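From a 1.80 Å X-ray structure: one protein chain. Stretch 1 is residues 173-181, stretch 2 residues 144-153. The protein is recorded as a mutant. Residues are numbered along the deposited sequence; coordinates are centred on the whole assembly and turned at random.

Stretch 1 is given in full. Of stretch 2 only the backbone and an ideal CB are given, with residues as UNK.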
ATOM      1  N   PRO A 173      -7.097  17.385  -2.479  1.00 18.43           N
ATOM      2  CA  PRO A 173      -6.361  16.178  -2.088  1.00 18.31           C
ATOM      3  C   PRO A 173      -4.935  16.508  -1.612  1.00 18.06           C
ATOM      4  O   PRO A 173      -4.207  17.232  -2.276  1.00 17.49           O
ATOM      5  CB  PRO A 173      -6.328  15.367  -3.382  1.00 19.50           C
ATOM      6  CG  PRO A 173      -7.548  15.848  -4.101  1.00 20.96           C
ATOM      7  CD  PRO A 173      -7.621  17.299  -3.851  1.00 19.10           C
ATOM      8  N   GLN A 174      -4.561  15.999  -0.446  1.00 16.24           N
ATOM      9  CA  GLN A 174      -3.186  16.152   0.065  1.00 16.01           C
ATOM     10  C   GLN A 174      -2.522  14.784   0.097  1.00 15.37           C
ATOM     11  O   GLN A 174      -3.125  13.817   0.552  1.00 13.84           O
ATOM     12  CB  GLN A 174      -3.213  16.690   1.488  1.00 15.12           C
ATOM     13  CG  GLN A 174      -3.764  18.083   1.598  1.00 15.95           C
ATOM     14  CD  GLN A 174      -3.919  18.526   3.051  1.00 18.04           C
ATOM     15  OE1 GLN A 174      -5.036  18.671   3.543  1.00 18.71           O
ATOM     16  NE2 GLN A 174      -2.800  18.745   3.732  1.00 17.24           N
ATOM     17  N   LEU A 175      -1.302  14.687  -0.427  1.00 16.06           N
ATOM     18  CA  LEU A 175      -0.603  13.402  -0.436  1.00 16.37           C
ATOM     19  C   LEU A 175      -0.065  13.140   0.951  1.00 16.74           C
ATOM     20  O   LEU A 175       0.851  13.824   1.377  1.00 16.94           O
ATOM     21  CB  LEU A 175       0.569  13.471  -1.400  1.00 17.09           C
ATOM     22  CG  LEU A 175       1.386  12.174  -1.499  1.00 16.58           C
ATOM     23  CD1 LEU A 175       0.562  11.039  -2.103  1.00 17.05           C
ATOM     24  CD2 LEU A 175       2.641  12.468  -2.319  1.00 15.02           C
ATOM     25  N   MET A 176      -0.587  12.100   1.613  1.00 15.96           N
ATOM     26  CA  MET A 176      -0.250  11.798   2.987  1.00 16.88           C
ATOM     27  C   MET A 176       0.672  10.614   3.096  1.00 16.08           C
ATOM     28  O   MET A 176       1.198  10.359   4.177  1.00 16.59           O
ATOM     29  CB  MET A 176      -1.520  11.519   3.809  1.00 16.72           C
ATOM     30  CG  MET A 176      -2.547  12.630   3.735  1.00 20.68           C
ATOM     31  SD  MET A 176      -1.936  14.163   4.509  1.00 26.26           S
ATOM     32  CE  MET A 176      -2.160  13.649   6.266  1.00 27.73           C
ATOM     33  N   GLY A 177       0.842   9.862   2.003  1.00 15.79           N
ATOM     34  CA  GLY A 177       1.716   8.678   2.023  1.00 15.74           C
ATOM     35  C   GLY A 177       2.039   8.235   0.602  1.00 15.87           C
ATOM     36  O   GLY A 177       1.219   8.428  -0.296  1.00 14.69           O
ATOM     37  N   TRP A 178       3.215   7.633   0.404  1.00 15.40           N
ATOM     38  CA  TRP A 178       3.678   7.251  -0.920  1.00 15.50           C
ATOM     39  C   TRP A 178       4.672   6.123  -0.697  1.00 16.32           C
ATOM     40  O   TRP A 178       5.514   6.195   0.207  1.00 15.38           O
ATOM     41  CB  TRP A 178       4.368   8.473  -1.540  1.00 17.06           C
ATOM     42  CG  TRP A 178       4.905   8.451  -2.928  1.00 16.40           C
ATOM     43  CD1 TRP A 178       4.375   9.087  -4.010  1.00 17.19           C
ATOM     44  CD2 TRP A 178       6.168   7.901  -3.369  1.00 16.95           C
ATOM     45  NE1 TRP A 178       5.192   8.928  -5.110  1.00 18.25           N
ATOM     46  CE2 TRP A 178       6.293   8.199  -4.750  1.00 17.40           C
ATOM     47  CE3 TRP A 178       7.174   7.151  -2.747  1.00 17.55           C
ATOM     48  CZ2 TRP A 178       7.398   7.813  -5.506  1.00 18.75           C
ATOM     49  CZ3 TRP A 178       8.283   6.761  -3.495  1.00 19.07           C
ATOM     50  CH2 TRP A 178       8.382   7.079  -4.859  1.00 17.46           C
ATOM     51  N   THR A 179       4.575   5.068  -1.482  1.00 15.20           N
ATOM     52  CA  THR A 179       5.490   3.947  -1.257  1.00 15.95           C
ATOM     53  C   THR A 179       5.609   3.134  -2.538  1.00 15.60           C
ATOM     54  O   THR A 179       4.747   3.203  -3.384  1.00 13.95           O
ATOM     55  CB  THR A 179       5.016   3.112  -0.057  1.00 16.50           C
ATOM     56  OG1 THR A 179       6.021   2.159   0.338  1.00 19.50           O
ATOM     57  CG2 THR A 179       3.776   2.283  -0.408  1.00 18.66           C
ATOM     58  N   LEU A 180       6.717   2.420  -2.687  1.00 15.33           N
ATOM     59  CA  LEU A 180       6.980   1.666  -3.915  1.00 15.13           C
ATOM     60  C   LEU A 180       6.624   0.197  -3.713  1.00 16.38           C
ATOM     61  O   LEU A 180       7.042  -0.430  -2.713  1.00 16.70           O
ATOM     62  CB  LEU A 180       8.451   1.762  -4.263  1.00 15.64           C
ATOM     63  CG  LEU A 180       8.883   3.162  -4.689  1.00 14.40           C
ATOM     64  CD1 LEU A 180      10.361   3.179  -5.068  1.00 17.73           C
ATOM     65  CD2 LEU A 180       8.049   3.602  -5.855  1.00 18.47           C
ATOM     66  N   VAL A 181       5.860  -0.353  -4.648  1.00 14.96           N
ATOM     67  CA  VAL A 181       5.418  -1.737  -4.506  1.00 14.25           C
ATOM     68  C   VAL A 181       5.993  -2.609  -5.599  1.00 14.59           C
ATOM     69  O   VAL A 181       5.816  -2.335  -6.767  1.00 13.29           O
ATOM     70  CB  VAL A 181       3.862  -1.825  -4.530  1.00 15.81           C
ATOM     71  CG1 VAL A 181       3.354  -3.301  -4.461  1.00 15.66           C
ATOM     72  CG2 VAL A 181       3.300  -0.980  -3.392  1.00 14.09           C
ATOM     73  N   UNK A 144      16.878   3.174 -12.429  1.00 19.27           N
ATOM     74  CA  UNK A 144      16.643   4.342 -11.578  1.00 19.97           C
ATOM     75  C   UNK A 144      15.166   4.346 -11.165  1.00 21.13           C
ATOM     76  O   UNK A 144      14.260   4.135 -11.989  1.00 21.82           O
ATOM     77  CB  UNK A 144      17.017   5.638 -12.300  1.00 19.97           C
ATOM     78  N   UNK A 145      14.921   4.569  -9.883  1.00 20.56           N
ATOM     79  CA  UNK A 145      13.555   4.485  -9.361  1.00 20.65           C
ATOM     80  C   UNK A 145      12.889   5.843  -9.244  1.00 20.13           C
ATOM     81  O   UNK A 145      13.563   6.845  -9.174  1.00 18.05           O
ATOM     82  CB  UNK A 145      13.558   3.802  -7.992  1.00 20.65           C
ATOM     83  N   UNK A 146      11.562   5.868  -9.246  1.00 21.52           N
ATOM     84  CA  UNK A 146      10.819   7.121  -9.067  1.00 21.20           C
ATOM     85  C   UNK A 146      11.229   7.720  -7.726  1.00 21.53           C
ATOM     86  O   UNK A 146      11.398   6.986  -6.770  1.00 19.60           O
ATOM     87  CB  UNK A 146       9.307   6.893  -9.130  1.00 21.20           C
ATOM     88  N   UNK A 147      11.380   9.033  -7.698  1.00 22.38           N
ATOM     89  CA  UNK A 147      11.803   9.843  -6.570  1.00 23.96           C
ATOM     90  C   UNK A 147      10.567  10.172  -5.715  1.00 22.70           C
ATOM     91  O   UNK A 147       9.545  10.532  -6.261  1.00 21.98           O
ATOM     92  CB  UNK A 147      12.506  11.116  -7.044  1.00 23.96           C
ATOM     93  N   UNK A 148      10.640   9.964  -4.401  1.00 20.91           N
ATOM     94  CA  UNK A 148       9.525  10.280  -3.524  1.00 20.12           C
ATOM     95  C   UNK A 148       9.310  11.802  -3.444  1.00 18.67           C
ATOM     96  O   UNK A 148      10.236  12.562  -3.188  1.00 18.36           O
ATOM     97  CB  UNK A 148       9.769   9.699  -2.130  1.00 20.12           C
ATOM     98  N   UNK A 149       8.092  12.245  -3.684  1.00 17.89           N
ATOM     99  CA  UNK A 149       7.753  13.671  -3.638  1.00 17.39           C
ATOM    100  C   UNK A 149       7.561  14.169  -2.189  1.00 17.40           C
ATOM    101  O   UNK A 149       7.774  13.435  -1.211  1.00 16.58           O
ATOM    102  CB  UNK A 149       6.483  13.929  -4.451  1.00 17.39           C
ATOM    103  N   UNK A 150       7.208  15.433  -2.041  1.00 16.50           N
ATOM    104  CA  UNK A 150       6.955  15.994  -0.719  1.00 16.44           C
ATOM    105  C   UNK A 150       5.653  15.451  -0.154  1.00 16.95           C
ATOM    106  O   UNK A 150       4.609  15.485  -0.815  1.00 15.77           O
ATOM    107  CB  UNK A 150       6.912  17.522  -0.779  1.00 16.44           C
ATOM    108  N   UNK A 151       5.701  14.965   1.079  1.00 15.91           N
ATOM    109  CA  UNK A 151       4.529  14.350   1.683  1.00 16.89           C
ATOM    110  C   UNK A 151       3.964  15.275   2.721  1.00 18.47           C
ATOM    111  O   UNK A 151       4.743  15.789   3.545  1.00 18.48           O
ATOM    112  CB  UNK A 151       4.866  12.991   2.299  1.00 16.89           C
ATOM    113  N   UNK A 152       2.636  15.458   2.742  1.00 18.30           N
ATOM    114  CA  UNK A 152       2.050  16.313   3.795  1.00 20.87           C
ATOM    115  C   UNK A 152       1.918  15.536   5.111  1.00 21.66           C
ATOM    116  O   UNK A 152       1.840  14.314   5.090  1.00 22.58           O
ATOM    117  CB  UNK A 152       0.682  16.840   3.359  1.00 20.87           C
ATOM    118  N   UNK A 153       1.845  16.231   6.246  1.00 22.92           N
ATOM    119  CA  UNK A 153       1.658  15.551   7.535  1.00 25.56           C
ATOM    120  C   UNK A 153       0.435  16.041   8.290  1.00 26.14           C
ATOM    121  O   UNK A 153       0.025  15.412   9.269  1.00 27.53           O
ATOM    122  CB  UNK A 153       2.899  15.739   8.410  1.00 25.56           C
TER

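Stretch 2 has no regular secondary structure and runs roughly against the strand 174-181, drawing closest where CA of position 152 lies 5.1 Å from CA of Met176.

Position 144 has nothing of stretch 1 within reach, so almost any residue would serve; it is Gln144.

At 145 CA-to-CB points toward the strand, and the ideal CB lies 4.4 Å from Leu180 CD1. An apolar side chain suits this spot, and Leu145 brings its CD1 to 4.0 Å from Leu180 CD1.

The CB of 146 also points toward stretch 1, between Trp178 and Leu180. The phi/psi of -59/140 would admit proline, although a compact aliphatic residue would fit too. The residue is Pro146: its CB lies 4.2 Å from Trp178 CZ2 and its CG 4.3 Å from Leu180 CD2, while its carbonyl O approaches the indole edge, 3.6 Å from Trp178 CH2.

Position 147 points away and leaves the choice open; it is Gln147.

At 148 the backbone crosses the indole face, with CA 3.6 Å from the centroid of the six-membered ring of Trp178, a CH-pi contact. CB points sideways, and the carbonyl of Trp178 lies within reach of a long donor, though a long aliphatic chain could also cover the ring. Lys148 does both: its CG packs 3.6 Å from Trp178 CE3, and NZ makes a weak hydrogen bond to Trp178 O at 3.4 Å. Water 1 links NZ, again weakly, to Trp178 N.

Position 149, at phi -79, follows over the same face, beside Leu175. Small apolar residues or proline would suit. Pro149 sets CD 3.3 Å from the centroid of the five-membered ring of Trp178, a second CH-pi contact, and its CG reaches 3.6 Å from Leu175 CD2.

The CB of 150 points away, with no demand from stretch 1; the residue is Ile150.

At 151 CB points sideways, near Leu175 O and the Met176-Gly177 peptide. Leu175 and Trp178 offer apolar surface to a branched or flexible aliphatic chain. Ile151 fills it: CD1 lies 3.5 Å from Leu175 CD2 and 3.8 Å from Trp178 CB, and CG2 lies 3.4 Å from Met176 O.

Position 152 points toward the strand, and its N donates to Leu175 O at 2.8 Å. With Gln174 NE2 4.0 Å from the ideal CB, a short acceptor such as Asp or Asn is favoured. Asp152 OD2 accepts from Gln174 NE2 at 3.0 Å, while water 2 joins the carbonyls of Asp152 and Met176.

Position 153 points away, so many residues would do; Thr153 C lies 4.1 Å from Met176 CE.

Stretch 2 144-153: QLPQKPIIDT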
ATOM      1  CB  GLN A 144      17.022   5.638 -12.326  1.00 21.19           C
ATOM      2  CG  GLN A 144      18.510   5.745 -12.806  1.00 23.14           C
ATOM      3  CD  GLN A 144      19.536   5.754 -11.658  1.00 26.96           C
ATOM      4  OE1 GLN A 144      19.225   6.182 -10.542  1.00 26.94           O
ATOM      5  NE2 GLN A 144      20.766   5.299 -11.940  1.00 23.43           N
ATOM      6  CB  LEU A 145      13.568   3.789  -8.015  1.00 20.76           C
ATOM      7  CG  LEU A 145      14.025   2.326  -8.074  1.00 23.99           C
ATOM      8  CD1 LEU A 145      13.541   1.616  -6.839  1.00 25.50           C
ATOM      9  CD2 LEU A 145      13.474   1.625  -9.316  1.00 25.45           C
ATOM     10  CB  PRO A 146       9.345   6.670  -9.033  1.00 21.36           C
ATOM     11  CG  PRO A 146       9.309   5.305  -9.608  1.00 23.02           C
ATOM     12  CD  PRO A 146      10.681   4.691  -9.397  1.00 21.73           C
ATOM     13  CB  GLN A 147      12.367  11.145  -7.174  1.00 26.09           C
ATOM     14  CG  GLN A 147      12.802  12.220  -6.191  1.00 30.54           C
ATOM     15  CD  GLN A 147      12.972  13.621  -6.842  1.00 39.44           C
ATOM     16  OE1 GLN A 147      13.134  13.753  -8.072  1.00 42.38           O
ATOM     17  NE2 GLN A 147      12.954  14.657  -6.006  1.00 40.66           N
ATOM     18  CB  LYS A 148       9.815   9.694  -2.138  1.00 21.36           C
ATOM     19  CG  LYS A 148       8.736   9.903  -1.088  1.00 23.72           C
ATOM     20  CD  LYS A 148       9.145   9.114   0.161  1.00 30.65           C
ATOM     21  CE  LYS A 148       8.036   9.001   1.173  1.00 34.43           C
ATOM     22  NZ  LYS A 148       8.106   7.671   1.900  1.00 38.38           N
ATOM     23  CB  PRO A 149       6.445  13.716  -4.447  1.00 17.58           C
ATOM     24  CG  PRO A 149       5.777  12.446  -4.044  1.00 17.89           C
ATOM     25  CD  PRO A 149       6.909  11.403  -3.928  1.00 16.99           C
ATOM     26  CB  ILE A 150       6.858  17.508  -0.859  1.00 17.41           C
ATOM     27  CG1 ILE A 150       8.232  18.040  -1.285  1.00 19.76           C
ATOM     28  CG2 ILE A 150       6.346  18.134   0.455  1.00 17.96           C
ATOM     29  CD1 ILE A 150       8.149  19.388  -2.021  1.00 23.31           C
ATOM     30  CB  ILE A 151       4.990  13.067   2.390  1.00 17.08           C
ATOM     31  CG1 ILE A 151       5.788  12.235   1.389  1.00 18.71           C
ATOM     32  CG2 ILE A 151       3.782  12.238   2.912  1.00 19.18           C
ATOM     33  CD1 ILE A 151       4.913  11.765   0.268  1.00 19.68           C
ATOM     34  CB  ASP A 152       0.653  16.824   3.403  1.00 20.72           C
ATOM     35  CG  ASP A 152       0.691  17.970   2.414  1.00 21.08           C
ATOM     36  OD1 ASP A 152       1.794  18.360   1.943  1.00 21.55           O
ATOM     37  OD2 ASP A 152      -0.352  18.555   2.066  1.00 21.06           O
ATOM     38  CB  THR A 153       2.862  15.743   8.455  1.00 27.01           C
ATOM     39  OG1 THR A 153       3.020  17.144   8.721  1.00 29.16           O
ATOM     40  CG2 THR A 153       4.147  15.356   7.746  1.00 27.69           C
TER
HETATM   41  O   HOH W   1       5.099   8.169   2.905  1.00 21.58           O
HETATM   42  O   HOH W   2       1.494  11.935   6.048  1.00 38.41           O
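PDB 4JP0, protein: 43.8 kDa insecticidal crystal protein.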